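Local coordinates for N(G),N(G)-dimethylarginine dimethylaminohydrolase (Pseudomonas aeruginosa, PDB 1H70), which hydrolyses the methylated arginines N(omega),N(omega)-dimethyl-L-arginine and N(omega)-methyl-L-arginine to L-citrulline, releasing dimethylamine or methylamine, at residues A8-R13 with K31-H36; N174-A179 with Q189-I194. The protein carries 1 engineered substitution. One frame throughout, in Å; residues are numbered along the deposited sequence.

Contact 1 of 2, residues A8-R13 with K31-H36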
loop_
_atom_site.group_PDB
_atom_site.type_symbol
_atom_site.label_atom_id
_atom_site.label_comp_id
_atom_site.label_asym_id
_atom_site.label_seq_id
_atom_site.Cartn_x
_atom_site.Cartn_y
_atom_site.Cartn_z
ATOM N N ALA A 8 8.273 6.813 4.417
ATOM C CA ALA A 8 8.753 6.232 3.147
ATOM C C ALA A 8 10.202 5.819 3.351
ATOM O O ALA A 8 10.810 6.189 4.377
ATOM C CB ALA A 8 8.676 7.249 2.006
ATOM N N ARG A 9 10.783 5.099 2.400
ATOM C CA ARG A 9 12.204 4.717 2.556
ATOM C C ARG A 9 12.884 4.762 1.203
ATOM O O ARG A 9 12.379 4.211 0.237
ATOM C CB ARG A 9 12.316 3.329 3.148
ATOM C CG ARG A 9 13.784 2.856 3.436
ATOM C CD ARG A 9 13.888 1.383 3.779
ATOM N NE ARG A 9 13.322 1.041 5.079
ATOM C CZ ARG A 9 13.881 1.299 6.252
ATOM N NH1 ARG A 9 15.056 1.925 6.326
ATOM N NH2 ARG A 9 13.254 0.920 7.369
ATOM N N THR A 10 14.035 5.407 1.138
ATOM C CA THR A 10 14.814 5.496 -0.087
ATOM C C THR A 10 15.086 4.115 -0.630
ATOM O O THR A 10 15.414 3.236 0.134
ATOM C CB THR A 10 16.155 6.179 0.290
ATOM O OG1 THR A 10 15.843 7.447 0.895
ATOM C CG2 THR A 10 17.031 6.465 -0.944
ATOM N N PRO A 11 14.988 3.913 -1.948
ATOM C CA PRO A 11 15.273 2.593 -2.535
ATOM C C PRO A 11 16.770 2.257 -2.451
ATOM O O PRO A 11 17.613 3.172 -2.495
ATOM C CB PRO A 11 14.801 2.755 -3.987
ATOM C CG PRO A 11 14.943 4.206 -4.258
ATOM C CD PRO A 11 14.603 4.921 -2.957
ATOM N N ALA A 12 17.090 0.980 -2.281
ATOM C CA ALA A 12 18.476 0.525 -2.187
ATOM C C ALA A 12 18.992 0.185 -3.572
ATOM O O ALA A 12 18.207 0.003 -4.513
ATOM C CB ALA A 12 18.558 -0.706 -1.317
ATOM N N ARG A 13 20.314 0.050 -3.721
ATOM C CA ARG A 13 20.833 -0.353 -5.015
ATOM C C ARG A 13 20.341 -1.757 -5.323
ATOM O O ARG A 13 20.139 -2.105 -6.502
ATOM C CB ARG A 13 22.359 -0.345 -5.048
ATOM C CG ARG A 13 22.998 1.048 -5.068
ATOM C CD ARG A 13 24.525 0.985 -4.982
ATOM N NE ARG A 13 24.989 0.439 -3.708
ATOM C CZ ARG A 13 25.120 1.164 -2.597
ATOM N NH1 ARG A 13 24.803 2.445 -2.624
ATOM N NH2 ARG A 13 25.550 0.621 -1.466
ATOM N N LYS A 31 17.146 5.487 -12.448
ATOM C CA LYS A 31 15.813 5.933 -12.811
ATOM C C LYS A 31 14.824 5.751 -11.646
ATOM O O LYS A 31 13.961 6.608 -11.405
ATOM C CB LYS A 31 15.360 5.178 -14.062
ATOM C CG LYS A 31 14.012 5.624 -14.586
ATOM C CD LYS A 31 13.774 4.981 -15.957
ATOM C CE LYS A 31 12.370 5.314 -16.448
ATOM N NZ LYS A 31 11.951 4.361 -17.541
ATOM N N ALA A 32 14.970 4.674 -10.880
ATOM C CA ALA A 32 14.079 4.417 -9.736
ATOM C C ALA A 32 14.269 5.493 -8.682
ATOM O O ALA A 32 13.319 5.906 -8.033
ATOM C CB ALA A 32 14.351 3.072 -9.131
ATOM N N LEU A 33 15.514 5.923 -8.509
ATOM C CA LEU A 33 15.812 6.977 -7.536
ATOM C C LEU A 33 15.080 8.255 -7.938
ATOM O O LEU A 33 14.462 8.928 -7.102
ATOM C CB LEU A 33 17.321 7.174 -7.488
ATOM C CG LEU A 33 17.910 7.962 -6.343
ATOM C CD1 LEU A 33 17.667 7.211 -5.029
ATOM C CD2 LEU A 33 19.420 8.170 -6.607
ATOM N N GLU A 34 15.128 8.591 -9.222
ATOM C CA GLU A 34 14.445 9.800 -9.677
ATOM C C GLU A 34 12.936 9.663 -9.489
ATOM O O GLU A 34 12.258 10.630 -9.156
ATOM C CB GLU A 34 14.756 10.122 -11.142
ATOM C CG GLU A 34 16.227 10.394 -11.437
ATOM C CD GLU A 34 16.725 11.737 -10.903
ATOM O OE1 GLU A 34 15.977 12.731 -10.947
ATOM O OE2 GLU A 34 17.882 11.798 -10.446
ATOM N N GLN A 35 12.382 8.470 -9.727
ATOM C CA GLN A 35 10.939 8.332 -9.556
ATOM C C GLN A 35 10.518 8.444 -8.089
ATOM O O GLN A 35 9.460 8.983 -7.789
ATOM C CB GLN A 35 10.452 7.004 -10.159
ATOM C CG GLN A 35 10.733 6.946 -11.677
ATOM C CD GLN A 35 10.149 5.721 -12.372
ATOM O OE1 GLN A 35 9.939 4.677 -11.760
ATOM N NE2 GLN A 35 9.912 5.853 -13.694
ATOM N N HIS A 36 11.341 7.894 -7.187
ATOM C CA HIS A 36 11.007 7.937 -5.769
ATOM C C HIS A 36 11.087 9.403 -5.294
ATOM O O HIS A 36 10.295 9.842 -4.480
ATOM C CB HIS A 36 11.941 7.029 -4.942
ATOM C CG HIS A 36 11.536 6.879 -3.501
ATOM N ND1 HIS A 36 10.727 5.866 -3.042
ATOM C CD2 HIS A 36 11.826 7.640 -2.415
ATOM C CE1 HIS A 36 10.550 5.990 -1.731
ATOM N NE2 HIS A 36 11.210 7.062 -1.335
#
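P11 and H36 make the main contact between the end of strand 5-9 and helix 29-43, the first two elements of a beta-alpha-beta unit that strand 49-53 completes. The pyrrolidine puts its CD over one face of the imidazole in a CH-pi contact, CD of P11 sitting 3.9 Å from the centroid of the H36 ring and 19° off its normal. The approach is shifted toward the rim, and CD of P11 comes within 3.7 Å of CG of H36. The H36 side chain has CG anti to the backbone N (chi1 -172°), which carries the ring off the helix toward the chain leaving the strand. CA of T10 lies over the same face as the proline.

Apolar contacts extend this packing along the helix. L33, one turn before H36, also has CG anti to its backbone N (chi1 -166°), and its CD1 branch reaches the proline, with CD1 of L33 4.1 Å from CG of P11; the two side chains cross at about a right angle. The methyl CG2 of T10 meets the same CD1 of L33 at 4.2 Å. At the strand end, CB of A8 stands 4.2 Å from NE2 of H36. L52 of strand 49-53 touches T10 and H36.

The contact thus seats the early turns of the crossover helix on the chain leaving strand 5-9. Y241 of helix 239-242 packs against P11 and H36 and hydrogen-bonds A32 O through its hydroxyl. The P11 side chain is about 11 Å from the bound citrulline, near the pocket rather than part of it.

The one close polar approach is not a hydrogen bond. The carbonyl of R9 comes obliquely to the ring: its O is 3.5 Å from NE2 of H36 at a poor angle for bonding, and closer still to carbon, 3.2 Å from CE1 of H36.

Contact 2 of 2, residues N174-A179 with Q189-I194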
loop_
_atom_site.group_PDB
_atom_site.type_symbol
_atom_site.label_atom_id
_atom_site.label_comp_id
_atom_site.label_asym_id
_atom_site.label_seq_id
_atom_site.Cartn_x
_atom_site.Cartn_y
_atom_site.Cartn_z
ATOM N N ASN A 174 -16.767 7.103 -0.492
ATOM C CA ASN A 174 -17.404 5.950 -1.102
ATOM C C ASN A 174 -16.912 5.636 -2.517
ATOM O O ASN A 174 -17.492 4.817 -3.191
ATOM C CB ASN A 174 -18.952 6.090 -1.088
ATOM C CG ASN A 174 -19.649 4.744 -1.033
ATOM O OD1 ASN A 174 -19.212 3.846 -0.321
ATOM N ND2 ASN A 174 -20.742 4.585 -1.773
ATOM N N ASN A 175 -15.826 6.268 -2.961
ATOM C CA ASN A 175 -15.326 6.056 -4.317
ATOM C C ASN A 175 -14.262 4.989 -4.263
ATOM O O ASN A 175 -13.260 5.201 -3.579
ATOM C CB ASN A 175 -14.753 7.357 -4.888
ATOM C CG ASN A 175 -15.832 8.411 -5.050
ATOM O OD1 ASN A 175 -16.932 8.056 -5.453
ATOM N ND2 ASN A 175 -15.564 9.670 -4.705
ATOM N N LEU A 176 -14.508 3.867 -4.932
ATOM C CA LEU A 176 -13.590 2.727 -4.922
ATOM C C LEU A 176 -13.039 2.369 -6.301
ATOM O O LEU A 176 -13.809 2.064 -7.198
ATOM C CB LEU A 176 -14.329 1.507 -4.359
ATOM C CG LEU A 176 -13.508 0.198 -4.237
ATOM C CD1 LEU A 176 -12.386 0.351 -3.177
ATOM C CD2 LEU A 176 -14.410 -0.998 -3.840
ATOM N N LEU A 177 -11.719 2.372 -6.476
ATOM C CA LEU A 177 -11.146 1.909 -7.747
ATOM C C LEU A 177 -11.096 0.376 -7.697
ATOM O O LEU A 177 -10.681 -0.201 -6.688
ATOM C CB LEU A 177 -9.696 2.408 -7.962
ATOM C CG LEU A 177 -9.457 3.925 -7.988
ATOM C CD1 LEU A 177 -7.996 4.218 -8.293
ATOM C CD2 LEU A 177 -10.365 4.599 -9.039
ATOM N N ALA A 178 -11.540 -0.290 -8.760
ATOM C CA ALA A 178 -11.510 -1.747 -8.790
ATOM C C ALA A 178 -11.176 -2.293 -10.167
ATOM O O ALA A 178 -11.643 -1.795 -11.203
ATOM C CB ALA A 178 -12.811 -2.371 -8.312
ATOM N N ALA A 179 -10.312 -3.308 -10.138
ATOM C CA ALA A 179 -9.892 -4.026 -11.326
ATOM C C ALA A 179 -10.035 -5.518 -11.143
ATOM O O ALA A 179 -10.059 -6.043 -10.027
ATOM C CB ALA A 179 -8.427 -3.727 -11.660
ATOM N N GLN A 189 -20.318 -3.937 -3.506
ATOM C CA GLN A 189 -21.383 -3.362 -4.331
ATOM C C GLN A 189 -22.080 -2.098 -3.803
ATOM O O GLN A 189 -22.752 -1.424 -4.584
ATOM C CB GLN A 189 -22.408 -4.430 -4.753
ATOM C CG GLN A 189 -21.831 -5.545 -5.620
ATOM C CD GLN A 189 -20.973 -5.089 -6.794
ATOM O OE1 GLN A 189 -21.453 -4.438 -7.736
ATOM N NE2 GLN A 189 -19.660 -5.444 -6.736
ATOM N N ASP A 190 -21.945 -1.741 -2.521
ATOM C CA ASP A 190 -22.596 -0.497 -2.116
ATOM C C ASP A 190 -21.638 0.682 -2.304
ATOM O O ASP A 190 -21.978 1.821 -2.050
ATOM C CB ASP A 190 -23.253 -0.571 -0.744
ATOM C CG ASP A 190 -24.568 -1.369 -0.760
ATOM O OD1 ASP A 190 -25.148 -1.634 -1.838
ATOM O OD2 ASP A 190 -25.070 -1.770 0.310
ATOM N N PHE A 191 -20.428 0.396 -2.796
ATOM C CA PHE A 191 -19.473 1.462 -3.072
ATOM C C PHE A 191 -19.774 2.011 -4.478
ATOM O O PHE A 191 -20.448 1.360 -5.254
ATOM C CB PHE A 191 -18.037 0.930 -3.134
ATOM C CG PHE A 191 -17.433 0.545 -1.794
ATOM C CD1 PHE A 191 -17.581 -0.733 -1.297
ATOM C CD2 PHE A 191 -16.698 1.456 -1.063
ATOM C CE1 PHE A 191 -17.028 -1.109 -0.086
ATOM C CE2 PHE A 191 -16.136 1.096 0.158
ATOM C CZ PHE A 191 -16.294 -0.188 0.643
ATOM N N ASN A 192 -19.234 3.167 -4.813
ATOM C CA ASN A 192 -19.335 3.655 -6.180
ATOM C C ASN A 192 -18.115 3.041 -6.844
ATOM O O ASN A 192 -17.018 3.565 -6.661
ATOM C CB ASN A 192 -19.244 5.169 -6.237
ATOM C CG ASN A 192 -19.085 5.704 -7.657
ATOM O OD1 ASN A 192 -19.600 5.127 -8.626
ATOM N ND2 ASN A 192 -18.347 6.808 -7.771
ATOM N N ILE A 193 -18.294 1.929 -7.547
ATOM C CA ILE A 193 -17.145 1.261 -8.156
ATOM C C ILE A 193 -16.717 1.912 -9.441
ATOM O O ILE A 193 -17.525 2.161 -10.342
ATOM C CB ILE A 193 -17.384 -0.235 -8.379
ATOM C CG1 ILE A 193 -17.803 -0.911 -7.070
ATOM C CG2 ILE A 193 -16.120 -0.872 -8.923
ATOM C CD1 ILE A 193 -18.405 -2.311 -7.274
ATOM N N ILE A 194 -15.421 2.218 -9.483
ATOM C CA ILE A 194 -14.788 2.802 -10.652
ATOM C C ILE A 194 -13.948 1.690 -11.262
ATOM O O ILE A 194 -12.859 1.351 -10.795
ATOM C CB ILE A 194 -13.961 4.039 -10.260
ATOM C CG1 ILE A 194 -14.861 5.054 -9.538
ATOM C CG2 ILE A 194 -13.305 4.647 -11.476
ATOM C CD1 ILE A 194 -14.102 5.952 -8.585
#
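N174 O accepts the amide N-H of N192, the first of four backbone bonds that pair strands 175-178 and 192-195 as parallel neighbours, the latter at the edge of a small mixed sheet. L176 gives its N-H to N192 O; I194 N donates to L176 O at 2.8 Å, and A178 N to I194 O. The short strand segments cross at -34°. Their connection holds no helix or strand, and strand 168-170 flanks 175-178 on its other side.

Two side-chain amides add bonds. ND2 of N174 reaches the O of D190 in the carbonyl plane, on a lone pair, nearly straight at 3.0 Å. N192 ND2 gives an almost straight bond to N175 OD1, which lies in the N192 amide plane, although the donor is tilted from the N175 carbonyl plane; the amide planes stand 75° apart. N175 ND2 bonds the Y231 hydroxyl, which engages both branches and fixes the group's rotation.

Beside L177, CD2 meets CG2 of I194 at 3.8 Å. On the face of L176 and I193, CG2 of I193 touches A178 CB. M120 and V122 of strand 119-122 touch L176 and F191. L176, its CG anti to the backbone N, meets F191 just before the strand: CD2 of L176 is 4.2 Å from the F191 ring centroid, 23° off the normal.

How the contacts relate
The two contacts share no secondary-structure element and lie on opposite sides of the chain's centre, their own centres about 31 Å apart and their nearest atoms about 18 Å. Contact 1 is mostly buried and joins a strand end to a helix, and its chemistry is ring and methyl packing without a hydrogen bond between the segments. Contact 2 is partly buried and joins two strands, so its backbones are bonded directly, with asparagine amides adding to the pairing and apolar side chains on both faces. Of the two, contact 1 lies nearer the substrate-binding residues, with A32 about 7 Å from I244 between side chains.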